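Local coordinates for probable spore coat polysaccharide biosynthesis protein E (PDB 3G8R) that probably acts as an N-acylneuraminate-9-phosphate synthase, represented here by its zinc-binding NeuB-family TIM barrel and the SAF domain that follows it, at residues V24-A29 and F41-Q46; E86-G91 and G111-K116; N15-V20 and V67-E72; C96-F99 and S103-L106. All coordinates share one frame; numbering follows the deposited sequence.

From the N terminus, the 15-20 loop after the first barrel strand opens interaction 3, which closes only at helix 67-72. Interaction 1 falls within that span, packing helix 21-33 on strand 40-47. Next in series comes interaction 2, running from the end of helix 77-89 to the approach of strand 114-117; it encloses interaction 4, where strand 93-98 meets the helix that follows it. No two contacts cross. Interactions 1, 2 and 4 are tied through neighbouring strands 40-47, 93-98 and 114-117 of the eight-stranded barrel, and R28 of interaction 1 forms a salt bridge with E86 of interaction 2. Interaction 3 lies on the zinc side of the barrel.

Interaction 1: V24-A29 and F41-Q46; sequences VALIRA and FGFKLQ
I27 sets its CG1 methylene over one face of the F43 ring, and this is the tight part of the contact. CG1 stands 3.9 Å from the centroid of the F43 ring and only 7° off the ring normal, a CH-pi contact over the middle of the face. The first torsion of I27 (chi1 -85°) places CG1 beside the backbone N and CG2 anti to it, which turns the methylene, rather than the CG2 methyl, to the ring. The far end of the ring reaches the helix backbone as well, with F43 CZ 3.9 Å from I27 CA. L26 adds a looser touch, its CG lying 4.5 Å from F43 CZ.

On the other side of the helix the character changes. R28 turns away from the strand into an exposed position, where V24 CG1 lies against one face of its guanidinium and NE forms a salt bridge with E86 of helix 77-89. The buried side is closed further by M87 of that helix and by F92, whose ring meets F43 edge-to-face.

Helix 21-33 is the crossover of the beta-alpha-beta unit that joins strands 7-11 and 40-47, the first such unit of the TIM barrel. No hydrogen bond links the two segments, and the groups that meet are almost wholly apolar, which implies that helix and strand are held here by dispersion and exclusion of water.

Interaction 2: E86-G91 and G111-K116; sequences EMKANG and GIEIIK
A single polar tether at the barrel surface joins the last turn of helix 77-89 to the turn that leads into strand 114-117: K88 hydrogen-bonds to the backbone of G111. The bond runs from K88 NZ to G111 O over 2.9 Å, with a C=O...N angle of 135° and the ammonium lifted 36° out of the carbonyl plane. K88 CG lies beside the backbone N, and a bend further out (chi3 141°) brings the tip to the carbonyl.

Both ends of the tether are helix termini. G91 and G111 each close a helix with a Schellman motif, taking the positive phi that glycine tolerates well, and each leads on to the next strand of the TIM barrel. The amine therefore meets the C-terminal end of helix 101-109, where a positive charge would probably be favoured.

E113 slants across the lysine, its OE2 4.2 Å from K88 CE but 5.2 Å from K88 NZ; the opposite charges are near enough that some attraction is likely, but they do not touch, and OE2 instead accepts from the backbone N of A94. Behind K88, N90 folds back on its own helix, ND2 bonding to E86 O at 2.9 Å from above the carbonyl plane and to E86 OE1.

Interaction 3: N15-V20 and V67-E72; sequences NHMGNV and VKRFEE
The first beta-alpha loop of the TIM barrel, between strand 7-11 and helix 21-33, meets helix 67-72 through N15 and M17, which both approach the guanidinium of R69 at its edge. R69 NH2 donates to N15 OD1 over 3.2 Å with an N-H...O angle of 160°. The acceptor lies near the guanidinium plane, whereas the donor stands above the carbonyl plane of the asparagine. The amide and guanidinium planes are turned 40° apart. N15 is held at its other end too: ND2 donates to V226 O, fixing how the amide is rotated.

The selenomethionine M17, its chain curled at chi2 and chi3, crosses R69 at about a right angle and brings SE to 3.8 Å from R69 NH1. R69 reaches both partners through CG anti to its backbone N (chi1 156°) and a bend at chi2.

Further along the chain, H16 to N19 form a type I' turn. G18 faces the end of the helix there, its CA 4.5 Å from E72 O; at its backbone angles a CB would run into the carbonyl O of the preceding residue. H16 NE2 bonds to T73 O just past the helix, while N19 OD1 caps H22 N. Helix 67-72 itself carries F70, whose ring meets that of F303 of the second subunit. With N15 about 5 Å from the zinc ligand H225, side chain to side chain, the arrangement is typical of the beta-alpha loops at the C-terminal ends of TIM-barrel strands, the side on which the zinc is bound here.

Interaction 4: C96-F99 and S103-L106; sequences CTPF and SVDL
F99 approaches S103 with its backbone alone, N to CB 4.2 Å; the phenyl ring turns the other way, so no face or edge of it meets the helix. That ring instead makes a cation-pi contact with R48 and packs on A118, C120 and S121, about 8 Å from the bound zinc ion. The ring that does meet the helix is the puckered pyrrolidine of P98, which points at it.

P98 CB is the hub. It lies 3.9 Å from S103 CB and equally far from V104 N, touching the helix backbone itself. P98 and V104 then cross obliquely, with V104 CG2 4.0 Å from P98 CB and 4.1 Å from P98 CG. The valine's first torsion (chi1 175°) places CG2 beside its backbone N, which aims that methyl at the proline and leaves CG1 to the other side.

S103 uses only its carbon here. Its hydroxyl, also beside the backbone N, hydrogen-bonds to D100 OD1, just ahead of the helix, and weakly to Y47 O, so the buried oxygen has polar partners while CB faces the proline.

The contact closes the short strand-to-helix connection of the beta-alpha-beta unit 93-98, 101-109, 114-117. P98 also leans on I115 of strand 114-117, V104 reaches L127, R130 and I131 of helix 125-132, and strand 93-98 pairs with strand 40-47 through T97 and L45.

Interaction 1: V24-A29 and F41-Q46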
loop_
_atom_site.group_PDB
_atom_site.type_symbol
_atom_site.label_atom_id
_atom_site.label_comp_id
_atom_site.label_asym_id
_atom_site.label_seq_id
_atom_site.Cartn_x
_atom_site.Cartn_y
_atom_site.Cartn_z
ATOM N N VAL A 24 -12.723 -32.776 -3.959
ATOM C CA VAL A 24 -13.494 -32.732 -2.723
ATOM C C VAL A 24 -12.523 -32.636 -1.527
ATOM O O VAL A 24 -12.689 -31.780 -0.655
ATOM C CB VAL A 24 -14.485 -33.902 -2.629
ATOM C CG1 VAL A 24 -14.895 -34.159 -1.192
ATOM C CG2 VAL A 24 -15.695 -33.593 -3.470
ATOM N N ALA A 25 -11.479 -33.470 -1.528
ATOM C CA ALA A 25 -10.497 -33.477 -0.428
ATOM C C ALA A 25 -9.702 -32.169 -0.327
ATOM O O ALA A 25 -9.056 -31.885 0.696
ATOM C CB ALA A 25 -9.555 -34.663 -0.554
ATOM N N LEU A 26 -9.786 -31.385 -1.389
ATOM C CA LEU A 26 -9.077 -30.166 -1.492
ATOM C C LEU A 26 -9.922 -28.998 -1.045
ATOM O O LEU A 26 -9.394 -28.082 -0.420
ATOM C CB LEU A 26 -8.674 -29.941 -2.936
ATOM C CG LEU A 26 -8.322 -28.486 -3.246
ATOM C CD1 LEU A 26 -6.990 -28.084 -2.585
ATOM C CD2 LEU A 26 -8.305 -28.270 -4.743
ATOM N N ILE A 27 -11.205 -28.975 -1.408
ATOM C CA ILE A 27 -12.122 -27.971 -0.873
ATOM C C ILE A 27 -12.096 -28.043 0.648
ATOM O O ILE A 27 -11.946 -27.011 1.323
ATOM C CB ILE A 27 -13.551 -28.205 -1.335
ATOM C CG1 ILE A 27 -13.768 -27.570 -2.703
ATOM C CG2 ILE A 27 -14.558 -27.664 -0.316
ATOM C CD1 ILE A 27 -14.738 -28.377 -3.622
ATOM N N ARG A 28 -12.202 -29.266 1.175
ATOM C CA ARG A 28 -12.345 -29.482 2.612
ATOM C C ARG A 28 -11.105 -29.065 3.374
ATOM O O ARG A 28 -11.198 -28.664 4.513
ATOM C CB ARG A 28 -12.667 -30.955 2.924
ATOM C CG ARG A 28 -14.045 -31.395 2.513
ATOM C CD ARG A 28 -14.168 -32.907 2.557
ATOM N NE ARG A 28 -15.472 -33.336 2.052
ATOM C CZ ARG A 28 -15.945 -34.588 2.051
ATOM N NH1 ARG A 28 -15.231 -35.603 2.537
ATOM N NH2 ARG A 28 -17.156 -34.822 1.548
ATOM N N ALA A 29 -9.939 -29.183 2.760
ATOM C CA ALA A 29 -8.718 -28.744 3.427
ATOM C C ALA A 29 -8.644 -27.221 3.365
ATOM O O ALA A 29 -8.338 -26.560 4.360
ATOM C CB ALA A 29 -7.485 -29.389 2.810
ATOM N N PHE A 41 -15.419 -15.858 1.210
ATOM C CA PHE A 41 -14.617 -16.824 0.538
ATOM C C PHE A 41 -15.435 -17.357 -0.627
ATOM O O PHE A 41 -16.636 -17.601 -0.495
ATOM C CB PHE A 41 -14.262 -17.985 1.494
ATOM C CG PHE A 41 -13.371 -17.604 2.641
ATOM C CD1 PHE A 41 -12.043 -17.249 2.423
ATOM C CD2 PHE A 41 -13.847 -17.642 3.945
ATOM C CE1 PHE A 41 -11.213 -16.929 3.480
ATOM C CE2 PHE A 41 -13.026 -17.307 5.000
ATOM C CZ PHE A 41 -11.711 -16.951 4.771
ATOM N N GLY A 42 -14.747 -17.543 -1.753
ATOM C CA GLY A 42 -15.283 -18.191 -2.939
ATOM C C GLY A 42 -14.298 -19.210 -3.478
ATOM O O GLY A 42 -13.098 -19.054 -3.340
ATOM N N PHE A 43 -14.833 -20.268 -4.069
ATOM C CA PHE A 43 -14.050 -21.292 -4.724
ATOM C C PHE A 43 -14.309 -21.253 -6.222
ATOM O O PHE A 43 -15.431 -21.055 -6.663
ATOM C CB PHE A 43 -14.410 -22.667 -4.145
ATOM C CG PHE A 43 -13.205 -23.457 -3.705
ATOM C CD1 PHE A 43 -12.827 -23.487 -2.367
ATOM C CD2 PHE A 43 -12.398 -24.102 -4.638
ATOM C CE1 PHE A 43 -11.695 -24.174 -1.976
ATOM C CE2 PHE A 43 -11.272 -24.814 -4.234
ATOM C CZ PHE A 43 -10.925 -24.855 -2.915
ATOM N N LYS A 44 -13.263 -21.430 -7.014
ATOM C CA LYS A 44 -13.388 -21.244 -8.464
ATOM C C LYS A 44 -13.027 -22.472 -9.319
ATOM O O LYS A 44 -11.993 -23.133 -9.090
ATOM C CB LYS A 44 -12.582 -20.047 -8.913
ATOM C CG LYS A 44 -13.240 -19.349 -10.062
ATOM C CD LYS A 44 -12.301 -18.420 -10.803
ATOM C CE LYS A 44 -11.265 -19.204 -11.592
ATOM N NZ LYS A 44 -10.778 -18.483 -12.839
ATOM N N LEU A 45 -13.898 -22.744 -10.301
ATOM C CA LEU A 45 -13.691 -23.724 -11.370
ATOM C C LEU A 45 -13.443 -23.080 -12.712
ATOM O O LEU A 45 -13.655 -21.887 -12.891
ATOM C CB LEU A 45 -14.950 -24.543 -11.509
ATOM C CG LEU A 45 -15.008 -25.790 -10.647
ATOM C CD1 LEU A 45 -13.783 -25.908 -9.769
ATOM C CD2 LEU A 45 -16.270 -25.681 -9.838
ATOM N N GLN A 46 -13.015 -23.881 -13.677
ATOM C CA GLN A 46 -12.817 -23.407 -15.054
ATOM C C GLN A 46 -13.655 -24.245 -15.986
ATOM O O GLN A 46 -13.522 -25.451 -16.005
ATOM C CB GLN A 46 -11.361 -23.554 -15.434
ATOM C CG GLN A 46 -10.511 -22.456 -14.858
ATOM C CD GLN A 46 -9.079 -22.514 -15.316
ATOM O OE1 GLN A 46 -8.731 -23.275 -16.209
ATOM N NE2 GLN A 46 -8.231 -21.709 -14.696
#

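Interaction 2: E86-G91 and G111-K116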
loop_
_atom_site.group_PDB
_atom_site.type_symbol
_atom_site.label_atom_id
_atom_site.label_comp_id
_atom_site.label_asym_id
_atom_site.label_seq_id
_atom_site.Cartn_x
_atom_site.Cartn_y
_atom_site.Cartn_z
ATOM N N GLU A 86 -20.237 -29.544 -3.094
ATOM C CA GLU A 86 -19.338 -29.373 -1.952
ATOM C C GLU A 86 -18.993 -27.897 -1.724
ATOM O O GLU A 86 -19.267 -27.373 -0.642
ATOM C CB GLU A 86 -18.048 -30.187 -2.095
ATOM C CG GLU A 86 -18.136 -31.654 -1.654
ATOM C CD GLU A 86 -18.255 -31.889 -0.126
ATOM O OE1 GLU A 86 -17.390 -31.394 0.639
ATOM O OE2 GLU A 86 -19.206 -32.615 0.292
HETATM N N MSE A 87 -18.423 -27.216 -2.721
HETATM C CA MSE A 87 -18.144 -25.787 -2.571
HETATM C C MSE A 87 -19.190 -25.146 -1.667
HETATM O O MSE A 87 -18.868 -24.617 -0.611
HETATM C CB MSE A 87 -18.145 -25.068 -3.918
HETATM C CG MSE A 87 -16.853 -25.188 -4.639
HETATM SE SE MSE A 87 -16.795 -24.693 -6.384
HETATM C CE MSE A 87 -15.243 -25.497 -6.633
ATOM N N LYS A 88 -20.450 -25.228 -2.086
ATOM C CA LYS A 88 -21.548 -24.596 -1.368
ATOM C C LYS A 88 -21.782 -25.245 -0.025
ATOM O O LYS A 88 -22.008 -24.552 0.964
ATOM C CB LYS A 88 -22.813 -24.606 -2.217
ATOM C CG LYS A 88 -22.679 -23.786 -3.504
ATOM C CD LYS A 88 -23.770 -24.128 -4.499
ATOM C CE LYS A 88 -24.264 -22.875 -5.222
ATOM N NZ LYS A 88 -25.599 -23.084 -5.860
ATOM N N ALA A 89 -21.693 -26.570 0.014
ATOM C CA ALA A 89 -21.775 -27.299 1.272
ATOM C C ALA A 89 -20.892 -26.708 2.372
ATOM O O ALA A 89 -21.310 -26.639 3.524
ATOM C CB ALA A 89 -21.427 -28.726 1.058
ATOM N N ASN A 90 -19.686 -26.261 2.013
ATOM C CA ASN A 90 -18.719 -25.737 2.980
ATOM C C ASN A 90 -18.864 -24.227 3.205
ATOM O O ASN A 90 -18.212 -23.644 4.073
ATOM C CB ASN A 90 -17.284 -26.063 2.550
ATOM C CG ASN A 90 -16.998 -27.557 2.509
ATOM O OD1 ASN A 90 -16.323 -28.089 3.380
ATOM N ND2 ASN A 90 -17.488 -28.231 1.482
ATOM N N GLY A 91 -19.711 -23.578 2.419
ATOM C CA GLY A 91 -19.976 -22.170 2.649
ATOM C C GLY A 91 -19.165 -21.296 1.727
ATOM O O GLY A 91 -18.900 -20.129 2.032
ATOM N N GLY A 111 -26.185 -23.287 -11.177
ATOM C CA GLY A 111 -26.496 -22.290 -10.137
ATOM C C GLY A 111 -25.242 -21.721 -9.480
ATOM O O GLY A 111 -25.193 -21.498 -8.265
ATOM N N ILE A 112 -24.219 -21.502 -10.303
ATOM C CA ILE A 112 -23.022 -20.798 -9.887
ATOM C C ILE A 112 -23.398 -19.334 -9.680
ATOM O O ILE A 112 -24.176 -18.805 -10.448
ATOM C CB ILE A 112 -21.906 -20.969 -10.935
ATOM C CG1 ILE A 112 -21.237 -22.335 -10.742
ATOM C CG2 ILE A 112 -20.877 -19.843 -10.833
ATOM C CD1 ILE A 112 -20.973 -23.069 -12.007
ATOM N N GLU A 113 -22.855 -18.705 -8.637
ATOM C CA GLU A 113 -23.221 -17.346 -8.223
ATOM C C GLU A 113 -22.505 -16.242 -8.980
ATOM O O GLU A 113 -23.082 -15.162 -9.143
ATOM C CB GLU A 113 -22.971 -17.146 -6.731
ATOM C CG GLU A 113 -23.711 -18.134 -5.827
ATOM C CD GLU A 113 -23.173 -18.151 -4.397
ATOM O OE1 GLU A 113 -23.242 -17.090 -3.714
ATOM O OE2 GLU A 113 -22.674 -19.226 -3.969
ATOM N N ILE A 114 -21.270 -16.499 -9.425
ATOM C CA ILE A 114 -20.395 -15.473 -10.048
ATOM C C ILE A 114 -19.565 -15.932 -11.299
ATOM O O ILE A 114 -19.172 -17.110 -11.423
ATOM C CB ILE A 114 -19.436 -14.895 -8.976
ATOM C CG1 ILE A 114 -20.219 -14.202 -7.849
ATOM C CG2 ILE A 114 -18.381 -13.960 -9.604
ATOM C CD1 ILE A 114 -19.379 -13.767 -6.616
ATOM N N ILE A 115 -19.297 -14.995 -12.206
ATOM C CA ILE A 115 -18.530 -15.275 -13.417
ATOM C C ILE A 115 -17.145 -14.634 -13.412
ATOM O O ILE A 115 -17.037 -13.418 -13.415
ATOM C CB ILE A 115 -19.297 -14.818 -14.700
ATOM C CG1 ILE A 115 -20.532 -15.693 -14.910
ATOM C CG2 ILE A 115 -18.395 -14.880 -15.955
ATOM C CD1 ILE A 115 -21.623 -15.065 -15.767
ATOM N N LYS A 116 -16.078 -15.425 -13.405
ATOM C CA LYS A 116 -14.776 -14.801 -13.658
ATOM C C LYS A 116 -14.536 -14.774 -15.143
ATOM O O LYS A 116 -14.813 -15.746 -15.832
ATOM C CB LYS A 116 -13.611 -15.500 -12.975
ATOM C CG LYS A 116 -12.710 -14.523 -12.236
ATOM C CD LYS A 116 -11.532 -13.959 -13.039
ATOM C CE LYS A 116 -10.329 -14.911 -12.970
ATOM N NZ LYS A 116 -8.993 -14.193 -12.986
#

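Interaction 3: N15-V20 and V67-E72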
loop_
_atom_site.group_PDB
_atom_site.type_symbol
_atom_site.label_atom_id
_atom_site.label_comp_id
_atom_site.label_asym_id
_atom_site.label_seq_id
_atom_site.Cartn_x
_atom_site.Cartn_y
_atom_site.Cartn_z
ATOM N N ASN A 15 -6.464 -28.334 -10.998
ATOM C CA ASN A 15 -5.730 -29.068 -9.964
ATOM C C ASN A 15 -6.536 -30.159 -9.261
ATOM O O ASN A 15 -6.029 -30.810 -8.329
ATOM C CB ASN A 15 -5.126 -28.120 -8.931
ATOM C CG ASN A 15 -4.186 -27.121 -9.542
ATOM O OD1 ASN A 15 -3.387 -27.447 -10.414
ATOM N ND2 ASN A 15 -4.278 -25.884 -9.088
ATOM N N HIS A 16 -7.783 -30.353 -9.686
ATOM C CA HIS A 16 -8.530 -31.525 -9.261
ATOM C C HIS A 16 -7.894 -32.727 -9.937
ATOM O O HIS A 16 -8.118 -33.875 -9.550
ATOM C CB HIS A 16 -9.993 -31.410 -9.668
ATOM C CG HIS A 16 -10.192 -30.996 -11.090
ATOM N ND1 HIS A 16 -10.628 -29.741 -11.444
ATOM C CD2 HIS A 16 -10.030 -31.676 -12.249
ATOM C CE1 HIS A 16 -10.735 -29.665 -12.760
ATOM N NE2 HIS A 16 -10.375 -30.826 -13.272
HETATM N N MSE A 17 -7.105 -32.426 -10.965
HETATM C CA MSE A 17 -6.269 -33.397 -11.661
HETATM C C MSE A 17 -7.055 -34.422 -12.483
HETATM O O MSE A 17 -6.531 -35.489 -12.792
HETATM C CB MSE A 17 -5.303 -34.102 -10.697
HETATM C CG MSE A 17 -4.388 -33.186 -9.917
HETATM SE SE MSE A 17 -3.248 -32.083 -10.823
HETATM C CE MSE A 17 -2.406 -33.166 -11.967
ATOM N N GLY A 18 -8.293 -34.081 -12.846
ATOM C CA GLY A 18 -9.221 -35.009 -13.482
ATOM C C GLY A 18 -10.023 -35.860 -12.505
ATOM O O GLY A 18 -10.826 -36.720 -12.927
ATOM N N ASN A 19 -9.834 -35.621 -11.205
ATOM C CA ASN A 19 -10.371 -36.509 -10.167
ATOM C C ASN A 19 -11.260 -35.772 -9.160
ATOM O O ASN A 19 -10.789 -34.846 -8.526
ATOM C CB ASN A 19 -9.207 -37.230 -9.459
ATOM C CG ASN A 19 -9.667 -38.160 -8.340
ATOM O OD1 ASN A 19 -10.743 -37.981 -7.760
ATOM N ND2 ASN A 19 -8.830 -39.145 -8.008
ATOM N N VAL A 20 -12.518 -36.205 -8.999
ATOM C CA VAL A 20 -13.476 -35.542 -8.100
ATOM C C VAL A 20 -13.265 -35.761 -6.602
ATOM O O VAL A 20 -13.325 -34.815 -5.828
ATOM C CB VAL A 20 -14.930 -35.922 -8.418
ATOM C CG1 VAL A 20 -15.876 -35.467 -7.274
ATOM C CG2 VAL A 20 -15.351 -35.327 -9.735
ATOM N N VAL A 67 -3.002 -28.069 -24.587
ATOM C CA VAL A 67 -3.882 -29.086 -25.144
ATOM C C VAL A 67 -3.931 -30.347 -24.281
ATOM O O VAL A 67 -5.000 -30.766 -23.863
ATOM C CB VAL A 67 -3.476 -29.454 -26.561
ATOM C CG1 VAL A 67 -4.388 -30.536 -27.107
ATOM C CG2 VAL A 67 -3.549 -28.249 -27.407
ATOM N N LYS A 68 -2.770 -30.933 -24.019
ATOM C CA LYS A 68 -2.685 -32.230 -23.354
ATOM C C LYS A 68 -3.128 -32.113 -21.908
ATOM O O LYS A 68 -3.868 -32.979 -21.390
ATOM C CB LYS A 68 -1.250 -32.770 -23.417
ATOM C CG LYS A 68 -1.081 -34.186 -22.937
ATOM C CD LYS A 68 0.346 -34.662 -23.066
ATOM C CE LYS A 68 0.746 -35.518 -21.850
ATOM N NZ LYS A 68 1.379 -36.851 -22.234
ATOM N N ARG A 69 -2.681 -31.041 -21.260
ATOM C CA ARG A 69 -3.069 -30.799 -19.878
ATOM C C ARG A 69 -4.606 -30.733 -19.780
ATOM O O ARG A 69 -5.194 -31.369 -18.890
ATOM C CB ARG A 69 -2.344 -29.567 -19.314
ATOM C CG ARG A 69 -3.023 -28.879 -18.149
ATOM C CD ARG A 69 -2.718 -29.459 -16.739
ATOM N NE ARG A 69 -3.009 -28.424 -15.724
ATOM C CZ ARG A 69 -3.214 -28.621 -14.416
ATOM N NH1 ARG A 69 -3.175 -29.851 -13.881
ATOM N NH2 ARG A 69 -3.472 -27.561 -13.639
ATOM N N PHE A 70 -5.241 -30.035 -20.727
ATOM C CA PHE A 70 -6.683 -29.912 -20.747
ATOM C C PHE A 70 -7.397 -31.223 -20.963
ATOM O O PHE A 70 -8.370 -31.532 -20.270
ATOM C CB PHE A 70 -7.136 -28.928 -21.815
ATOM C CG PHE A 70 -6.878 -27.485 -21.471
ATOM C CD1 PHE A 70 -6.835 -26.521 -22.465
ATOM C CD2 PHE A 70 -6.660 -27.080 -20.156
ATOM C CE1 PHE A 70 -6.597 -25.188 -22.150
ATOM C CE2 PHE A 70 -6.412 -25.737 -19.848
ATOM C CZ PHE A 70 -6.378 -24.807 -20.840
ATOM N N GLU A 71 -6.927 -31.996 -21.935
ATOM C CA GLU A 71 -7.572 -33.274 -22.249
ATOM C C GLU A 71 -7.479 -34.244 -21.075
ATOM O O GLU A 71 -8.464 -34.886 -20.739
ATOM C CB GLU A 71 -7.018 -33.896 -23.541
ATOM C CG GLU A 71 -7.390 -33.128 -24.821
ATOM C CD GLU A 71 -6.863 -33.771 -26.120
ATOM O OE1 GLU A 71 -7.639 -33.826 -27.109
ATOM O OE2 GLU A 71 -5.682 -34.225 -26.160
ATOM N N GLU A 72 -6.309 -34.318 -20.446
ATOM C CA GLU A 72 -6.058 -35.265 -19.355
ATOM C C GLU A 72 -6.892 -35.056 -18.088
ATOM O O GLU A 72 -7.212 -36.019 -17.380
ATOM C CB GLU A 72 -4.596 -35.220 -18.945
ATOM C CG GLU A 72 -3.646 -35.971 -19.853
ATOM C CD GLU A 72 -2.205 -35.879 -19.363
ATOM O OE1 GLU A 72 -1.394 -36.750 -19.755
ATOM O OE2 GLU A 72 -1.886 -34.944 -18.576
#

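Interaction 4: C96-F99 and S103-L106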
loop_
_atom_site.group_PDB
_atom_site.type_symbol
_atom_site.label_atom_id
_atom_site.label_comp_id
_atom_site.label_asym_id
_atom_site.label_seq_id
_atom_site.Cartn_x
_atom_site.Cartn_y
_atom_site.Cartn_z
ATOM N N CYS A 96 -17.087 -19.341 -11.083
ATOM C CA CYS A 96 -16.583 -20.072 -12.255
ATOM C C CYS A 96 -16.153 -19.227 -13.479
ATOM O O CYS A 96 -16.744 -18.185 -13.790
ATOM C CB CYS A 96 -17.581 -21.140 -12.695
ATOM S SG CYS A 96 -16.898 -22.130 -14.044
ATOM N N THR A 97 -15.118 -19.700 -14.163
ATOM C CA THR A 97 -14.631 -19.071 -15.384
ATOM C C THR A 97 -14.984 -19.920 -16.601
ATOM O O THR A 97 -14.394 -20.998 -16.823
ATOM C CB THR A 97 -13.122 -18.917 -15.354
ATOM O OG1 THR A 97 -12.751 -18.310 -14.128
ATOM C CG2 THR A 97 -12.623 -18.078 -16.511
ATOM N N PRO A 98 -15.926 -19.422 -17.407
ATOM C CA PRO A 98 -16.284 -20.050 -18.654
ATOM C C PRO A 98 -15.306 -19.608 -19.725
ATOM O O PRO A 98 -14.790 -18.501 -19.674
ATOM C CB PRO A 98 -17.612 -19.402 -18.956
ATOM C CG PRO A 98 -17.378 -17.987 -18.528
ATOM C CD PRO A 98 -16.534 -18.088 -17.279
ATOM N N PHE A 99 -15.065 -20.433 -20.723
ATOM C CA PHE A 99 -14.249 -19.960 -21.836
ATOM C C PHE A 99 -15.040 -20.025 -23.118
ATOM O O PHE A 99 -14.632 -19.421 -24.113
ATOM C CB PHE A 99 -12.949 -20.756 -21.939
ATOM C CG PHE A 99 -12.054 -20.583 -20.757
ATOM C CD1 PHE A 99 -10.956 -19.738 -20.827
ATOM C CD2 PHE A 99 -12.323 -21.245 -19.566
ATOM C CE1 PHE A 99 -10.127 -19.554 -19.721
ATOM C CE2 PHE A 99 -11.518 -21.076 -18.466
ATOM C CZ PHE A 99 -10.413 -20.221 -18.535
ATOM N N SER A 103 -20.305 -22.822 -22.069
ATOM C CA SER A 103 -19.935 -22.993 -20.666
ATOM C C SER A 103 -20.667 -21.988 -19.783
ATOM O O SER A 103 -20.949 -22.259 -18.619
ATOM C CB SER A 103 -18.418 -22.929 -20.467
ATOM O OG SER A 103 -17.779 -23.925 -21.246
ATOM N N VAL A 104 -20.996 -20.836 -20.347
ATOM C CA VAL A 104 -21.882 -19.920 -19.657
ATOM C C VAL A 104 -23.234 -20.603 -19.405
ATOM O O VAL A 104 -23.770 -20.533 -18.289
ATOM C CB VAL A 104 -22.118 -18.611 -20.452
ATOM C CG1 VAL A 104 -23.156 -17.723 -19.746
ATOM C CG2 VAL A 104 -20.815 -17.854 -20.684
ATOM N N ASP A 105 -23.777 -21.252 -20.442
ATOM C CA ASP A 105 -25.053 -21.937 -20.332
ATOM C C ASP A 105 -24.974 -22.861 -19.152
ATOM O O ASP A 105 -25.849 -22.858 -18.270
ATOM C CB ASP A 105 -25.332 -22.745 -21.587
ATOM C CG ASP A 105 -25.819 -21.884 -22.734
ATOM O OD1 ASP A 105 -26.727 -21.055 -22.501
ATOM O OD2 ASP A 105 -25.312 -22.048 -23.874
ATOM N N LEU A 106 -23.888 -23.623 -19.135
ATOM C CA LEU A 106 -23.637 -24.593 -18.116
ATOM C C LEU A 106 -23.537 -23.938 -16.734
ATOM O O LEU A 106 -24.164 -24.413 -15.767
ATOM C CB LEU A 106 -22.345 -25.324 -18.438
ATOM C CG LEU A 106 -22.291 -26.846 -18.304
ATOM C CD1 LEU A 106 -20.838 -27.302 -18.063
ATOM C CD2 LEU A 106 -23.242 -27.370 -17.216
#